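Anthranilate-CoA ligase (Stigmatella aurantiaca, PDB 4WV3) is a CoA ligase of the ANL superfamily of AMP-binding enzymes, with a large N-terminal region and a smaller C-terminal region that both line the ligand pocket. Local coordinates at residues A[295-299]-A[300-304]; A[253-257]-A[258-262]. One frame throughout, in Å; residues are numbered along the deposited sequence.

Interaction 1 of 2, residues A[295-299]-A[300-304]. With 3UK (5'-O-[(S)-[(2-aminobenzoyl)oxy](hydroxy)phosphoryl]adenosine), chain C.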
ATOM      1  N   GLU A 295      -2.949   7.021  -2.362  1.00 13.11           N
ATOM      2  CA  GLU A 295      -3.726   8.006  -3.112  1.00 17.28           C
ATOM      3  C   GLU A 295      -2.877   9.245  -3.378  1.00 15.82           C
ATOM      4  O   GLU A 295      -1.832   9.432  -2.752  1.00 21.55           O
ATOM      5  CB  GLU A 295      -5.013   8.388  -2.372  1.00 12.78           C
ATOM      6  CG  GLU A 295      -6.090   7.311  -2.386  1.00 16.64           C
ATOM      7  CD  GLU A 295      -7.459   7.843  -2.001  1.00 19.73           C
ATOM      8  OE1 GLU A 295      -7.627   9.079  -1.958  1.00 20.98           O
ATOM      9  OE2 GLU A 295      -8.367   7.026  -1.742  1.00 14.11           O
ATOM     10  N   ALA A 296      -3.325  10.086  -4.304  1.00 13.06           N
ATOM     11  CA  ALA A 296      -2.573  11.278  -4.688  1.00 14.04           C
ATOM     12  C   ALA A 296      -2.368  12.234  -3.515  1.00 15.83           C
ATOM     13  O   ALA A 296      -3.320  12.597  -2.825  1.00 13.62           O
ATOM     14  CB  ALA A 296      -3.262  11.992  -5.842  1.00 11.82           C
ATOM     15  N   LEU A 297      -1.118  12.626  -3.292  1.00 13.95           N
ATOM     16  CA  LEU A 297      -0.785  13.569  -2.230  1.00 16.62           C
ATOM     17  C   LEU A 297      -1.021  15.005  -2.686  1.00 15.80           C
ATOM     18  O   LEU A 297      -0.353  15.485  -3.603  1.00 13.84           O
ATOM     19  CB  LEU A 297       0.672  13.399  -1.794  1.00 14.17           C
ATOM     20  CG  LEU A 297       1.165  14.377  -0.723  1.00 16.55           C
ATOM     21  CD1 LEU A 297       0.563  14.048   0.635  1.00 20.12           C
ATOM     22  CD2 LEU A 297       2.683  14.395  -0.654  1.00 16.18           C
ATOM     23  N   PRO A 298      -1.978  15.694  -2.044  1.00 14.28           N
ATOM     24  CA  PRO A 298      -2.298  17.087  -2.370  1.00 11.62           C
ATOM     25  C   PRO A 298      -1.091  17.997  -2.177  1.00 20.05           C
ATOM     26  O   PRO A 298      -0.288  17.768  -1.271  1.00 19.77           O
ATOM     27  CB  PRO A 298      -3.389  17.441  -1.354  1.00 13.44           C
ATOM     28  CG  PRO A 298      -3.974  16.134  -0.946  1.00 11.43           C
ATOM     29  CD  PRO A 298      -2.829  15.173  -0.960  1.00 11.16           C
ATOM     30  N   ALA A 299      -0.967  19.013  -3.025  1.00 18.77           N
ATOM     31  CA  ALA A 299       0.147  19.948  -2.941  1.00 14.49           C
ATOM     32  C   ALA A 299       0.138  20.688  -1.608  1.00 19.10           C
ATOM     33  O   ALA A 299       1.192  20.987  -1.048  1.00 21.39           O
ATOM     34  CB  ALA A 299       0.102  20.932  -4.097  1.00 15.02           C
ATOM     35  N   ALA A 300      -1.060  20.968  -1.104  1.00 19.85           N
ATOM     36  CA  ALA A 300      -1.222  21.671   0.164  1.00 19.66           C
ATOM     37  C   ALA A 300      -0.636  20.872   1.323  1.00 18.41           C
ATOM     38  O   ALA A 300      -0.098  21.442   2.272  1.00 24.29           O
ATOM     39  CB  ALA A 300      -2.692  21.978   0.418  1.00 19.42           C
ATOM     40  N   LEU A 301      -0.744  19.550   1.241  1.00 17.04           N
ATOM     41  CA  LEU A 301      -0.184  18.676   2.266  1.00 20.91           C
ATOM     42  C   LEU A 301       1.332  18.576   2.150  1.00 20.03           C
ATOM     43  O   LEU A 301       2.031  18.458   3.158  1.00 19.41           O
ATOM     44  CB  LEU A 301      -0.812  17.283   2.199  1.00 17.99           C
ATOM     45  CG  LEU A 301      -2.068  17.080   3.046  1.00 20.82           C
ATOM     46  CD1 LEU A 301      -2.552  15.641   2.950  1.00 24.30           C
ATOM     47  CD2 LEU A 301      -1.798  17.461   4.495  1.00 18.90           C
ATOM     48  N   TRP A 302       1.837  18.620   0.921  1.00 21.06           N
ATOM     49  CA  TRP A 302       3.276  18.553   0.693  1.00 16.71           C
ATOM     50  C   TRP A 302       3.964  19.772   1.292  1.00 20.92           C
ATOM     51  O   TRP A 302       5.021  19.655   1.910  1.00 19.96           O
ATOM     52  CB  TRP A 302       3.596  18.449  -0.801  1.00 16.58           C
ATOM     53  CG  TRP A 302       5.046  18.169  -1.074  1.00 20.13           C
ATOM     54  CD1 TRP A 302       5.620  16.948  -1.282  1.00 18.11           C
ATOM     55  CD2 TRP A 302       6.108  19.130  -1.159  1.00 15.36           C
ATOM     56  NE1 TRP A 302       6.970  17.088  -1.494  1.00 17.15           N
ATOM     57  CE2 TRP A 302       7.296  18.417  -1.422  1.00 19.65           C
ATOM     58  CE3 TRP A 302       6.170  20.522  -1.038  1.00 15.59           C
ATOM     59  CZ2 TRP A 302       8.530  19.050  -1.567  1.00 15.80           C
ATOM     60  CZ3 TRP A 302       7.396  21.148  -1.182  1.00 20.10           C
ATOM     61  CH2 TRP A 302       8.559  20.413  -1.444  1.00 12.03           C
ATOM     62  N   TYR A 303       3.360  20.942   1.107  1.00 15.99           N
ATOM     63  CA  TYR A 303       3.919  22.176   1.646  1.00 22.26           C
ATOM     64  C   TYR A 303       3.769  22.249   3.163  1.00 23.77           C
ATOM     65  O   TYR A 303       4.683  22.681   3.863  1.00 22.60           O
ATOM     66  CB  TYR A 303       3.280  23.403   0.990  1.00 19.49           C
ATOM     67  CG  TYR A 303       3.704  23.622  -0.445  1.00 18.50           C
ATOM     68  CD1 TYR A 303       5.028  23.890  -0.764  1.00 16.48           C
ATOM     69  CD2 TYR A 303       2.779  23.572  -1.478  1.00 18.92           C
ATOM     70  CE1 TYR A 303       5.421  24.091  -2.074  1.00 18.17           C
ATOM     71  CE2 TYR A 303       3.161  23.772  -2.791  1.00 19.42           C
ATOM     72  CZ  TYR A 303       4.483  24.031  -3.083  1.00 17.37           C
ATOM     73  OH  TYR A 303       4.865  24.232  -4.390  1.00 18.29           O
ATOM     74  N   ALA A 304       2.614  21.820   3.666  1.00 19.00           N
ATOM     75  CA  ALA A 304       2.344  21.852   5.100  1.00 22.74           C
ATOM     76  C   ALA A 304       3.322  20.970   5.870  1.00 21.74           C
ATOM     77  O   ALA A 304       3.712  21.292   6.990  1.00 25.34           O
ATOM     78  CB  ALA A 304       0.909  21.432   5.383  1.00 15.74           C
TER
HETATM   79  C10 3UK C 601      -3.917   4.327  -6.411  1.00 15.41           C
HETATM   80  C15 3UK C 601      -2.330   6.243  -6.259  1.00 14.30           C
HETATM   81  C17 3UK C 601      -2.348   8.501  -6.944  1.00 16.80           C
HETATM   82  C21 3UK C 601      -3.959   4.099  -7.897  1.00 16.10           C
HETATM   83  C26 3UK C 601       0.470   0.876  -3.871  1.00 15.05           C
HETATM   84  C28 3UK C 601       2.430   2.280  -3.743  1.00 16.55           C
HETATM   85  O01 3UK C 601      -1.821   1.426  -3.343  1.00 18.22           O
HETATM   86  C02 3UK C 601      -1.090   0.692  -3.969  1.00 17.11           C
HETATM   87  O03 3UK C 601      -1.587  -0.538  -4.479  1.00 21.84           O
HETATM   88  P04 3UK C 601      -3.145  -0.859  -4.480  1.00 17.89           P
HETATM   89  O05 3UK C 601      -3.360  -2.292  -5.063  1.00 26.99           O
HETATM   90  O06 3UK C 601      -3.975   0.175  -5.386  1.00 11.48           O
HETATM   91  C07 3UK C 601      -3.316   0.867  -6.458  1.00 10.92           C
HETATM   92  C08 3UK C 601      -4.148   2.061  -6.825  1.00  9.51           C
HETATM   93  O09 3UK C 601      -4.058   3.059  -5.784  1.00 16.06           O
HETATM   94  N11 3UK C 601      -2.679   4.925  -6.027  1.00 15.39           N
HETATM   95  C12 3UK C 601      -1.659   4.299  -5.369  1.00 14.80           C
HETATM   96  N13 3UK C 601      -0.657   5.202  -5.178  1.00 14.71           N
HETATM   97  C14 3UK C 601      -1.048   6.415  -5.721  1.00 14.12           C
HETATM   98  N16 3UK C 601      -2.955   7.289  -6.860  1.00 13.53           N
HETATM   99  N18 3UK C 601      -1.137   8.729  -6.454  1.00 19.80           N
HETATM  100  C19 3UK C 601      -0.454   7.747  -5.845  1.00 16.53           C
HETATM  101  N20 3UK C 601       0.842   8.000  -5.323  1.00 15.28           N
HETATM  102  O22 3UK C 601      -5.266   4.347  -8.381  1.00 13.20           O
HETATM  103  C23 3UK C 601      -3.629   2.692  -8.053  1.00 11.91           C
HETATM  104  O24 3UK C 601      -4.296   2.155  -9.212  1.00 18.26           O
HETATM  105  O25 3UK C 601      -3.670  -0.837  -3.055  1.00 14.46           O
HETATM  106  C27 3UK C 601       1.023   2.132  -3.829  1.00 15.38           C
HETATM  107  C29 3UK C 601       3.277   1.122  -3.704  1.00 15.17           C
HETATM  108  C30 3UK C 601       2.725  -0.135  -3.749  1.00 15.68           C
HETATM  109  C31 3UK C 601       1.319  -0.285  -3.831  1.00 16.48           C
HETATM  110  N32 3UK C 601       0.729  -1.622  -3.878  1.00 18.68           N
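The N-terminal cap of helix 299-309 begins at P298, whose carbonyl opens the helical bonding. W302 N lies in the carbonyl plane of P298 and bonds its O (3.2 Å, 150° at the hydrogen), which also takes a weak second bond from L301 N. One residue on, Y303 N reaches A299 O at 3.1 Å. Proline suits this place: its ring restrains phi, and its missing N-H costs nothing where the helix needs only its carbonyl. The ring also lies beside the L301 side chain, the two pointing the same way, with P298 CD 3.9 Å from L301 CD1. L297 reaches forward against the first turn. Its CG stands anti to the backbone N (chi1 177°), and the two methyls divide the work, CD1 resting 3.8 Å from L301 CB. L301 itself is buried against helix 267-274, while W302 NE1 is bonded to I313 O. Before the cap, E295 forms a salt bridge with R509, and the chain at A296 passes over the adenine of 3UK, with A296 N 3.2 Å from its C17; a small side chain suits this passage. The other methyl of L297 meets the indole edge in plane, L297 CD2 lying 3.9 Å from W302 CD1.

Interaction 2 of 2, residues A[253-257]-A[258-262]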
ATOM      1  N   SER A 253       5.649   9.232  17.710  1.00 22.33           N
ATOM      2  CA  SER A 253       6.478   8.862  18.848  1.00 22.90           C
ATOM      3  C   SER A 253       7.413   7.714  18.483  1.00 22.37           C
ATOM      4  O   SER A 253       8.542   7.642  18.969  1.00 25.97           O
ATOM      5  CB  SER A 253       5.604   8.473  20.037  1.00 19.04           C
ATOM      6  OG  SER A 253       4.627   9.468  20.278  1.00 37.85           O
ATOM      7  N   THR A 254       6.931   6.820  17.625  1.00 20.58           N
ATOM      8  CA  THR A 254       7.748   5.727  17.115  1.00 21.45           C
ATOM      9  C   THR A 254       8.919   6.298  16.321  1.00 20.43           C
ATOM     10  O   THR A 254      10.045   5.805  16.411  1.00 25.53           O
ATOM     11  CB  THR A 254       6.920   4.770  16.232  1.00 16.53           C
ATOM     12  OG1 THR A 254       5.898   4.154  17.025  1.00 17.11           O
ATOM     13  CG2 THR A 254       7.802   3.687  15.632  1.00 18.20           C
ATOM     14  N   ILE A 255       8.644   7.350  15.558  1.00 15.73           N
ATOM     15  CA  ILE A 255       9.677   8.064  14.817  1.00 23.42           C
ATOM     16  C   ILE A 255      10.717   8.651  15.770  1.00 22.39           C
ATOM     17  O   ILE A 255      11.916   8.625  15.491  1.00 25.58           O
ATOM     18  CB  ILE A 255       9.069   9.191  13.952  1.00 24.30           C
ATOM     19  CG1 ILE A 255       8.092   8.606  12.929  1.00 19.23           C
ATOM     20  CG2 ILE A 255      10.162   9.987  13.250  1.00 16.69           C
ATOM     21  CD1 ILE A 255       7.477   9.639  12.008  1.00 17.02           C
ATOM     22  N   SER A 256      10.253   9.166  16.904  1.00 17.00           N
ATOM     23  CA  SER A 256      11.147   9.746  17.899  1.00 24.37           C
ATOM     24  C   SER A 256      11.997   8.685  18.592  1.00 21.83           C
ATOM     25  O   SER A 256      13.199   8.868  18.781  1.00 22.16           O
ATOM     26  CB  SER A 256      10.354  10.539  18.941  1.00 19.21           C
ATOM     27  OG  SER A 256       9.773  11.696  18.367  1.00 27.87           O
ATOM     28  N   ARG A 257      11.369   7.575  18.963  1.00 19.49           N
ATOM     29  CA  ARG A 257      12.057   6.529  19.713  1.00 24.26           C
ATOM     30  C   ARG A 257      13.076   5.757  18.878  1.00 28.43           C
ATOM     31  O   ARG A 257      14.242   5.647  19.257  1.00 33.37           O
ATOM     32  CB  ARG A 257      11.051   5.558  20.339  1.00 25.62           C
ATOM     33  CG  ARG A 257      11.702   4.377  21.045  1.00 34.18           C
ATOM     34  CD  ARG A 257      10.682   3.531  21.788  1.00 35.33           C
ATOM     35  NE  ARG A 257      10.077   4.255  22.902  1.00 57.99           N
ATOM     36  CZ  ARG A 257      10.571   4.275  24.136  1.00 54.95           C
ATOM     37  NH1 ARG A 257      11.683   3.611  24.419  1.00 47.88           N
ATOM     38  NH2 ARG A 257       9.951   4.960  25.089  1.00 45.03           N
ATOM     39  N   PHE A 258      12.635   5.225  17.741  1.00 26.75           N
ATOM     40  CA  PHE A 258      13.484   4.354  16.932  1.00 22.65           C
ATOM     41  C   PHE A 258      14.317   5.106  15.899  1.00 23.69           C
ATOM     42  O   PHE A 258      15.224   4.535  15.293  1.00 30.03           O
ATOM     43  CB  PHE A 258      12.646   3.265  16.262  1.00 18.86           C
ATOM     44  CG  PHE A 258      11.990   2.329  17.234  1.00 22.53           C
ATOM     45  CD1 PHE A 258      12.697   1.270  17.781  1.00 28.64           C
ATOM     46  CD2 PHE A 258      10.669   2.510  17.608  1.00 22.09           C
ATOM     47  CE1 PHE A 258      12.097   0.407  18.677  1.00 30.23           C
ATOM     48  CE2 PHE A 258      10.063   1.649  18.504  1.00 22.71           C
ATOM     49  CZ  PHE A 258      10.778   0.598  19.040  1.00 23.59           C
ATOM     50  N   LYS A 259      14.000   6.383  15.706  1.00 24.05           N
ATOM     51  CA  LYS A 259      14.777   7.265  14.834  1.00 25.36           C
ATOM     52  C   LYS A 259      15.012   6.729  13.419  1.00 23.76           C
ATOM     53  O   LYS A 259      16.156   6.501  13.028  1.00 22.82           O
ATOM     54  CB  LYS A 259      16.123   7.594  15.487  1.00 26.22           C
ATOM     55  CG  LYS A 259      16.013   8.384  16.781  1.00 32.53           C
ATOM     56  CD  LYS A 259      17.333   8.397  17.535  1.00 40.40           C
ATOM     57  CE  LYS A 259      17.289   9.361  18.709  1.00 39.22           C
ATOM     58  NZ  LYS A 259      16.104   9.125  19.580  1.00 39.47           N
ATOM     59  N   PRO A 260      13.933   6.529  12.645  1.00 16.83           N
ATOM     60  CA  PRO A 260      14.122   6.096  11.257  1.00 16.29           C
ATOM     61  C   PRO A 260      14.505   7.277  10.373  1.00 18.44           C
ATOM     62  O   PRO A 260      14.281   8.424  10.758  1.00 15.22           O
ATOM     63  CB  PRO A 260      12.737   5.579  10.871  1.00 13.05           C
ATOM     64  CG  PRO A 260      11.805   6.405  11.680  1.00 18.77           C
ATOM     65  CD  PRO A 260      12.505   6.659  12.989  1.00 21.65           C
ATOM     66  N   THR A 261      15.078   7.000   9.206  1.00 18.55           N
ATOM     67  CA  THR A 261      15.484   8.059   8.291  1.00 16.89           C
ATOM     68  C   THR A 261      14.493   8.208   7.140  1.00 16.75           C
ATOM     69  O   THR A 261      14.447   9.245   6.478  1.00 15.38           O
ATOM     70  CB  THR A 261      16.892   7.808   7.724  1.00 14.94           C
ATOM     71  OG1 THR A 261      16.925   6.538   7.062  1.00 14.51           O
ATOM     72  CG2 THR A 261      17.921   7.814   8.845  1.00 17.69           C
ATOM     73  N   ILE A 262      13.705   7.163   6.912  1.00 13.39           N
ATOM     74  CA  ILE A 262      12.703   7.164   5.853  1.00 13.83           C
ATOM     75  C   ILE A 262      11.329   6.849   6.436  1.00 16.55           C
ATOM     76  O   ILE A 262      11.178   5.906   7.213  1.00 15.50           O
ATOM     77  CB  ILE A 262      13.034   6.123   4.763  1.00 15.44           C
ATOM     78  CG1 ILE A 262      14.493   6.257   4.312  1.00 11.63           C
ATOM     79  CG2 ILE A 262      12.088   6.266   3.580  1.00 10.17           C
ATOM     80  CD1 ILE A 262      14.814   7.579   3.650  1.00 10.05           C
TER
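F258 N gives the last well-formed bond of helix 248-258, to T254 O at 3.0 Å and a nearly straight 167°. What follows is an alpha-L C-cap motif: K259 takes positive phi (52°) and turns the chain away toward strand 262-265. The 5→1 bond of the motif, from K259 N to I255 O, is weak at 3.1 Å, and K259 CA adds a C-H contact to the same oxygen. P260 follows, and having no N-H it can neither give the 6→1 bond of a Schellman motif nor extend the helical bonding past K259. Its CD faces I255 O instead and lies 4.1 Å from I255 CG2, the two side chains crossing at about a right angle, and its ring is buried against R211 and F213 of the neighbouring strand. Phenylalanine suits position 258 because its apolar ring packs on T254, whose CG2 lies 3.7 Å from F258 CD2, and on V239 of strand 237-239. The T254 hydroxyl OG1 turns back to N250 O. The aliphatic part of R257 lies over one face of that ring, toward its rim. R257 CG, anti to the backbone N (chi1 175°), lies beside the carbonyl carbon, on the side of F258, and sits 4.1 Å from the ring centroid in a CH-pi contact. The long, flexible lysine can return to the helix end it has just left, where its positive charge is probably welcome to the helix dipole. Bent at its last torsion, it brings NZ to S256 O at 3.0 Å, nearly in line with the C=O bond.

In the fold
Following the chain from the N terminus, interaction 2 comes first: it ends helix 248-258 and delivers the chain into strand 262-265 of the mixed sheet. Helix 267-274 and strand 289-292 come next, and interaction 1 then starts helix 299-309, which leads to strand 313-318. The two are in series, neither nesting nor crossing, and each closes only a single turn, one at a helix's end and the other at a helix's beginning. Both serve helix-strand connections of one sheet, where 262-265, 289-292 and 313-318 are parallel neighbours. Their nearest atoms are about 13 Å apart, so they do not touch; of the two, only 295-304 reaches the ligand pocket.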